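Local atomic coordinates of 4-hydroxy-tetrahydrodipicolinate synthase (Methanocaldococcus jannaschii DSM 2661, PDB entry 2YXG), a protein that probably catalyses the condensation of pyruvate with aspartate-beta-semialdehyde to 4-hydroxy-tetrahydrodipicolinate, a step of lysine biosynthesis. Residues A[59-63]-A[93-97]. Numbering follows the deposited sequence.
Sequences IEKVV and DVGAD
This is an apolar contact between neighbouring outer helices of the TIM barrel: helix 52-66 meets the C-terminal end of helix 81-94 and the turn that leads from it into strand 98-102. Residues 59-63 form one regular helical turn, with Val63 N hydrogen-bonded to Ile59 O at 2.9 Å. Helix 81-94 ends in a Schellman motif at Gly95 (phi/psi 110/9), where a CB would be jammed against Val94 O and would also lie 3.0 Å from Val63 CG1. Ala96 is extended (-66/158), sending the chain inward to the barrel. CA atoms come nearest at Glu60-Val94 (6.4 Å) and Val63-Ala96 (6.0 Å).

Val94 (chi1 p) points at the facing helix, its CG1 3.6 Å from Ile59 CG2 and its CG2 3.7 Å from the aliphatic CG of Glu60. Ile59 (m, t) and Ala96 also rest on Ala74 of strand 71-75, and Asp97 is hydrogen-bonded to Val72, tying the chain that enters strand 98-102 to the same strand. No hydrogen bond joins the two segments. Val63 (chi1 t) points toward the turn and packs against its backbone: its CG1 is 3.6 Å from Val94 O, while its CG2 sits 3.8 Å from Gly95 C and 3.7 Å from Ala96 N.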
loop_
_atom_site.group_PDB
_atom_site.type_symbol
_atom_site.label_atom_id
_atom_site.label_comp_id
_atom_site.label_asym_id
_atom_site.label_seq_id
_atom_site.Cartn_x
_atom_site.Cartn_y
_atom_site.Cartn_z
ATOM N N ILE A 59 30.910 19.052 -1.398
ATOM C CA ILE A 59 30.955 19.246 0.067
ATOM C C ILE A 59 32.035 20.274 0.476
ATOM O O ILE A 59 31.788 21.213 1.271
ATOM C CB ILE A 59 31.099 17.896 0.835
ATOM C CG1 ILE A 59 29.806 17.074 0.734
ATOM C CG2 ILE A 59 31.391 18.142 2.341
ATOM C CD1 ILE A 59 29.964 15.597 1.085
ATOM N N GLU A 60 33.225 20.110 -0.107
ATOM C CA GLU A 60 34.371 21.007 0.068
ATOM C C GLU A 60 33.964 22.438 -0.248
ATOM O O GLU A 60 34.219 23.352 0.545
ATOM C CB GLU A 60 35.491 20.564 -0.887
ATOM C CG GLU A 60 36.918 20.780 -0.340
ATOM C CD GLU A 60 37.953 21.132 -1.423
ATOM O OE1 GLU A 60 37.570 21.495 -2.578
ATOM O OE2 GLU A 60 39.162 21.053 -1.119
ATOM N N LYS A 61 33.305 22.650 -1.398
ATOM C CA LYS A 61 32.914 24.016 -1.755
ATOM C C LYS A 61 31.929 24.584 -0.707
ATOM O O LYS A 61 32.044 25.750 -0.249
ATOM C CB LYS A 61 32.369 24.076 -3.170
ATOM C CG LYS A 61 31.894 25.484 -3.607
ATOM C CD LYS A 61 33.104 26.335 -4.118
ATOM C CE LYS A 61 32.752 27.836 -4.209
ATOM N NZ LYS A 61 33.853 28.622 -4.844
ATOM N N VAL A 62 31.007 23.729 -0.255
ATOM C CA VAL A 62 30.003 24.186 0.721
ATOM C C VAL A 62 30.636 24.593 2.090
ATOM O O VAL A 62 30.308 25.658 2.658
ATOM C CB VAL A 62 28.880 23.129 0.902
ATOM C CG1 VAL A 62 27.873 23.594 1.955
ATOM C CG2 VAL A 62 28.156 22.937 -0.443
ATOM N N VAL A 63 31.487 23.717 2.617
ATOM C CA VAL A 63 32.239 24.018 3.865
ATOM C C VAL A 63 32.965 25.367 3.749
ATOM O O VAL A 63 32.789 26.222 4.617
ATOM C CB VAL A 63 33.234 22.891 4.231
ATOM C CG1 VAL A 63 34.240 23.334 5.332
ATOM C CG2 VAL A 63 32.500 21.657 4.657
ATOM N N ASP A 93 36.782 14.926 7.881
ATOM C CA ASP A 93 38.084 15.383 7.463
ATOM C C ASP A 93 37.982 16.690 6.732
ATOM O O ASP A 93 38.829 17.527 6.909
ATOM C CB ASP A 93 38.737 14.370 6.508
ATOM C CG ASP A 93 39.235 13.085 7.204
ATOM O OD1 ASP A 93 39.206 12.967 8.473
ATOM O OD2 ASP A 93 39.670 12.167 6.431
ATOM N N VAL A 94 36.967 16.877 5.902
ATOM C CA VAL A 94 36.883 18.097 5.126
ATOM C C VAL A 94 36.322 19.294 5.915
ATOM O O VAL A 94 36.423 20.412 5.452
ATOM C CB VAL A 94 36.139 17.895 3.766
ATOM C CG1 VAL A 94 34.602 17.793 3.956
ATOM C CG2 VAL A 94 36.450 18.998 2.816
ATOM N N GLY A 95 35.737 19.088 7.097
ATOM C CA GLY A 95 35.253 20.270 7.869
ATOM C C GLY A 95 33.758 20.473 8.018
ATOM O O GLY A 95 33.334 21.510 8.539
ATOM N N ALA A 96 32.947 19.482 7.603
ATOM C CA ALA A 96 31.480 19.547 7.852
ATOM C C ALA A 96 31.209 19.471 9.331
ATOM O O ALA A 96 32.063 19.010 10.108
ATOM C CB ALA A 96 30.715 18.457 7.116
ATOM N N ASP A 97 30.038 19.963 9.713
ATOM C CA ASP A 97 29.618 19.942 11.087
ATOM C C ASP A 97 28.870 18.670 11.482
ATOM O O ASP A 97 28.837 18.326 12.640
ATOM C CB ASP A 97 28.746 21.177 11.350
ATOM C CG ASP A 97 29.503 22.437 11.106
ATOM O OD1 ASP A 97 30.409 22.701 11.951
ATOM O OD2 ASP A 97 29.272 23.129 10.065
#